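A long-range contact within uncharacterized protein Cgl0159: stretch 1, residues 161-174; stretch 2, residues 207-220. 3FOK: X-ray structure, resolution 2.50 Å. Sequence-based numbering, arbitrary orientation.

Stretch 1, residues 161-174: TLEATAHAVNEAAA
Stretch 2, residues 207-220: AIAAGLGNDSSYTW

How do the two stretches lie against each other? Residues 161-174 form one continuous helix, while residues 207-210 continue a helix that begins earlier in the chain, followed by loop or turn, and 219-220 enter a strand. The loop runs along the helix in the same sense: Ala166 CA sits 4.2 Å from Gly213 CA, and Ala173 CA 5.6 Å from Tyr218 CA. Together they bury 562 Å².

What does Leu212, the residue with the most covered surface, do? Its phi/psi of -86/129 is extended, and Leu212 N donates a hydrogen bond to Ala209 O at 2.9 Å. The m,t side chain points toward the helix, placing Leu212 CD1 3.6 Å from Thr165 CG2 and 4.3 Å from Leu162 CD2, an apolar contact. Thr165 (chi1 m) turns CG2 to Leu212 CD1, while Thr165 OG1 donates to Thr161 O at 2.8 Å.

Why is glycine found next to Val169? Gly213 has phi/psi 113/161, where a CB would jam against the preceding carbonyl and lie 2.4 Å from Val169 CG1. Without one, Gly213 CA approaches Val169 CG1 to 3.8 Å and Ala166 O to 3.7 Å. Val169, chi1 t, points toward the loop; the same CG1 lies 3.5 Å from Asp215 O and 3.8 Å from Thr219 CG2.

What closes the far end? Ala173 points its small methyl toward the loop, with Ala173 CB 3.6 Å from Asp215 O and 3.8 Å from Asp215 CB. Within the second stretch, Asp215 (chi1 t) accepts Ser217 OG at Asp215 OD1, 2.8 Å away. Tyr218 (chi1 -83°, chi2 82°) brings CD1 4.2 Å from Ala173 O. Nearby, a water bridges the stretches, its O donating to Asn170 O at 2.8 Å and accepting from Asn214 ND2 at 2.9 Å; Asn214 has chi1 p.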

# COMPACT_ATOMS: atom_id res chain seq x y z
N THR A 161 -8.35 -6.74 8.37
CA THR A 161 -8.45 -8.19 8.49
C THR A 161 -9.61 -8.73 7.65
O THR A 161 -9.51 -9.80 7.06
CB THR A 161 -8.66 -8.62 9.96
OG1 THR A 161 -7.59 -8.10 10.77
CG2 THR A 161 -8.66 -10.14 10.08
N LEU A 162 -10.70 -7.97 7.60
CA LEU A 162 -11.85 -8.40 6.80
C LEU A 162 -11.44 -8.42 5.33
O LEU A 162 -11.72 -9.38 4.61
CB LEU A 162 -13.03 -7.44 6.99
CG LEU A 162 -13.69 -7.42 8.37
CD1 LEU A 162 -14.72 -6.29 8.43
CD2 LEU A 162 -14.35 -8.76 8.64
N GLU A 163 -10.75 -7.37 4.90
CA GLU A 163 -10.31 -7.27 3.51
C GLU A 163 -9.28 -8.34 3.14
O GLU A 163 -9.35 -8.92 2.06
CB GLU A 163 -9.75 -5.87 3.23
CG GLU A 163 -9.28 -5.66 1.81
CD GLU A 163 -9.09 -4.19 1.45
OE1 GLU A 163 -8.70 -3.41 2.34
OE2 GLU A 163 -9.33 -3.82 0.28
N ALA A 164 -8.34 -8.61 4.04
CA ALA A 164 -7.32 -9.61 3.77
C ALA A 164 -7.95 -11.00 3.72
O ALA A 164 -7.52 -11.86 2.94
CB ALA A 164 -6.25 -9.58 4.85
N THR A 165 -8.98 -11.22 4.54
CA THR A 165 -9.66 -12.50 4.56
C THR A 165 -10.40 -12.68 3.24
O THR A 165 -10.42 -13.77 2.67
CB THR A 165 -10.68 -12.59 5.72
OG1 THR A 165 -9.97 -12.56 6.97
CG2 THR A 165 -11.49 -13.87 5.63
N ALA A 166 -11.00 -11.59 2.75
CA ALA A 166 -11.72 -11.64 1.48
C ALA A 166 -10.75 -12.03 0.37
O ALA A 166 -11.08 -12.83 -0.50
CB ALA A 166 -12.35 -10.28 1.18
N HIS A 167 -9.55 -11.46 0.41
CA HIS A 167 -8.55 -11.77 -0.60
C HIS A 167 -8.13 -13.24 -0.51
O HIS A 167 -7.94 -13.90 -1.53
CB HIS A 167 -7.33 -10.86 -0.43
CG HIS A 167 -7.60 -9.42 -0.79
ND1 HIS A 167 -8.84 -8.97 -1.17
CD2 HIS A 167 -6.78 -8.34 -0.82
CE1 HIS A 167 -8.78 -7.68 -1.42
NE2 HIS A 167 -7.54 -7.27 -1.22
N ALA A 168 -8.00 -13.75 0.71
CA ALA A 168 -7.62 -15.15 0.90
C ALA A 168 -8.67 -16.06 0.26
O ALA A 168 -8.33 -17.04 -0.40
CB ALA A 168 -7.48 -15.46 2.38
N VAL A 169 -9.94 -15.74 0.46
CA VAL A 169 -11.02 -16.53 -0.11
C VAL A 169 -10.98 -16.43 -1.64
O VAL A 169 -11.20 -17.42 -2.33
CB VAL A 169 -12.40 -16.08 0.41
CG1 VAL A 169 -13.50 -16.88 -0.28
CG2 VAL A 169 -12.48 -16.28 1.91
N ASN A 170 -10.71 -15.23 -2.15
CA ASN A 170 -10.62 -15.04 -3.60
C ASN A 170 -9.65 -16.06 -4.16
O ASN A 170 -9.98 -16.83 -5.07
CB ASN A 170 -10.08 -13.65 -3.94
CG ASN A 170 -11.08 -12.54 -3.67
OD1 ASN A 170 -10.78 -11.35 -3.86
ND2 ASN A 170 -12.29 -12.90 -3.24
N GLU A 171 -8.44 -16.07 -3.61
CA GLU A 171 -7.39 -16.98 -4.04
C GLU A 171 -7.71 -18.45 -3.81
O GLU A 171 -7.49 -19.28 -4.69
CB GLU A 171 -6.07 -16.64 -3.35
CG GLU A 171 -5.48 -15.30 -3.75
CD GLU A 171 -4.13 -15.05 -3.11
OE1 GLU A 171 -3.21 -15.86 -3.33
OE2 GLU A 171 -3.99 -14.05 -2.38
N ALA A 172 -8.23 -18.77 -2.63
CA ALA A 172 -8.56 -20.15 -2.32
C ALA A 172 -9.62 -20.69 -3.28
O ALA A 172 -9.49 -21.79 -3.82
CB ALA A 172 -9.04 -20.27 -0.89
N ALA A 173 -10.68 -19.91 -3.50
CA ALA A 173 -11.75 -20.32 -4.40
C ALA A 173 -11.24 -20.51 -5.82
O ALA A 173 -11.53 -21.51 -6.47
CB ALA A 173 -12.88 -19.30 -4.37
N ALA A 174 -10.47 -19.54 -6.30
CA ALA A 174 -9.93 -19.60 -7.66
C ALA A 174 -9.04 -20.82 -7.86
O ALA A 174 -8.90 -21.32 -8.98
CB ALA A 174 -9.15 -18.33 -7.97
N ALA A 207 -22.86 -14.59 9.42
CA ALA A 207 -23.45 -13.83 8.32
C ALA A 207 -22.40 -12.93 7.67
O ALA A 207 -22.42 -12.70 6.46
CB ALA A 207 -24.62 -13.00 8.82
N ILE A 208 -21.48 -12.42 8.48
CA ILE A 208 -20.43 -11.55 7.99
C ILE A 208 -19.35 -12.34 7.27
O ILE A 208 -18.99 -12.03 6.13
CB ILE A 208 -19.79 -10.74 9.15
CG1 ILE A 208 -20.81 -9.74 9.71
CG2 ILE A 208 -18.54 -10.00 8.65
CD1 ILE A 208 -20.37 -9.04 10.96
N ALA A 209 -18.83 -13.38 7.92
CA ALA A 209 -17.78 -14.20 7.33
C ALA A 209 -18.21 -14.82 6.00
O ALA A 209 -17.46 -14.82 5.03
CB ALA A 209 -17.35 -15.29 8.30
N ALA A 210 -19.43 -15.35 5.97
CA ALA A 210 -19.95 -15.99 4.77
C ALA A 210 -19.91 -15.06 3.56
O ALA A 210 -19.75 -15.51 2.43
CB ALA A 210 -21.39 -16.45 5.01
N GLY A 211 -20.05 -13.76 3.81
CA GLY A 211 -20.04 -12.80 2.72
C GLY A 211 -18.66 -12.34 2.24
O GLY A 211 -18.57 -11.52 1.34
N LEU A 212 -17.60 -12.88 2.84
CA LEU A 212 -16.24 -12.50 2.47
C LEU A 212 -15.73 -13.32 1.30
O LEU A 212 -15.78 -14.55 1.31
CB LEU A 212 -15.29 -12.67 3.67
CG LEU A 212 -15.59 -11.85 4.92
CD1 LEU A 212 -14.62 -12.22 6.03
CD2 LEU A 212 -15.48 -10.37 4.59
N GLY A 213 -15.22 -12.64 0.28
CA GLY A 213 -14.71 -13.34 -0.89
C GLY A 213 -15.57 -13.04 -2.10
O GLY A 213 -16.71 -12.60 -1.96
N ASN A 214 -15.04 -13.27 -3.30
CA ASN A 214 -15.78 -13.00 -4.53
C ASN A 214 -16.38 -14.28 -5.09
O ASN A 214 -16.94 -14.30 -6.18
CB ASN A 214 -14.87 -12.36 -5.57
CG ASN A 214 -13.74 -13.28 -6.02
OD1 ASN A 214 -12.94 -12.92 -6.88
ND2 ASN A 214 -13.69 -14.47 -5.45
N ASP A 215 -16.26 -15.35 -4.31
CA ASP A 215 -16.78 -16.66 -4.68
C ASP A 215 -16.79 -17.45 -3.37
O ASP A 215 -15.73 -17.78 -2.83
CB ASP A 215 -15.82 -17.33 -5.67
CG ASP A 215 -16.28 -18.72 -6.09
OD1 ASP A 215 -17.16 -19.29 -5.42
OD2 ASP A 215 -15.76 -19.23 -7.11
N SER A 216 -17.96 -17.73 -2.83
CA SER A 216 -18.02 -18.48 -1.59
C SER A 216 -18.58 -19.88 -1.81
O SER A 216 -19.56 -20.27 -1.19
CB SER A 216 -18.85 -17.73 -0.54
OG SER A 216 -18.04 -17.34 0.56
N SER A 217 -17.95 -20.61 -2.72
CA SER A 217 -18.37 -21.97 -3.03
C SER A 217 -17.39 -22.98 -2.47
O SER A 217 -17.60 -24.19 -2.58
CB SER A 217 -18.50 -22.15 -4.55
OG SER A 217 -17.24 -22.05 -5.20
N TYR A 218 -16.31 -22.49 -1.88
CA TYR A 218 -15.31 -23.36 -1.29
C TYR A 218 -15.06 -23.02 0.17
O TYR A 218 -14.09 -23.49 0.76
CB TYR A 218 -13.98 -23.26 -2.04
CG TYR A 218 -13.93 -24.12 -3.27
CD1 TYR A 218 -14.49 -23.69 -4.47
CD2 TYR A 218 -13.38 -25.40 -3.22
CE1 TYR A 218 -14.51 -24.51 -5.59
CE2 TYR A 218 -13.39 -26.23 -4.33
CZ TYR A 218 -13.97 -25.78 -5.51
OH TYR A 218 -14.01 -26.62 -6.61
N THR A 219 -15.93 -22.22 0.75
CA THR A 219 -15.71 -21.83 2.14
C THR A 219 -16.52 -22.62 3.16
O THR A 219 -17.71 -22.88 2.99
CB THR A 219 -15.96 -20.31 2.34
OG1 THR A 219 -17.26 -20.10 2.88
CG2 THR A 219 -15.84 -19.58 1.01
N TRP A 220 -15.82 -23.02 4.22
CA TRP A 220 -16.38 -23.78 5.32
C TRP A 220 -16.38 -22.88 6.55
O TRP A 220 -15.74 -21.83 6.56
CB TRP A 220 -15.51 -25.01 5.63
CG TRP A 220 -15.58 -26.10 4.62
CD1 TRP A 220 -15.40 -26.00 3.28
CD2 TRP A 220 -15.83 -27.49 4.88
NE1 TRP A 220 -15.51 -27.23 2.68
CE2 TRP A 220 -15.78 -28.17 3.65
CE3 TRP A 220 -16.09 -28.23 6.05
CZ2 TRP A 220 -15.98 -29.55 3.54
CZ3 TRP A 220 -16.28 -29.60 5.94
CH2 TRP A 220 -16.23 -30.24 4.69
O HOH W 1 -12.07 -16.47 -6.86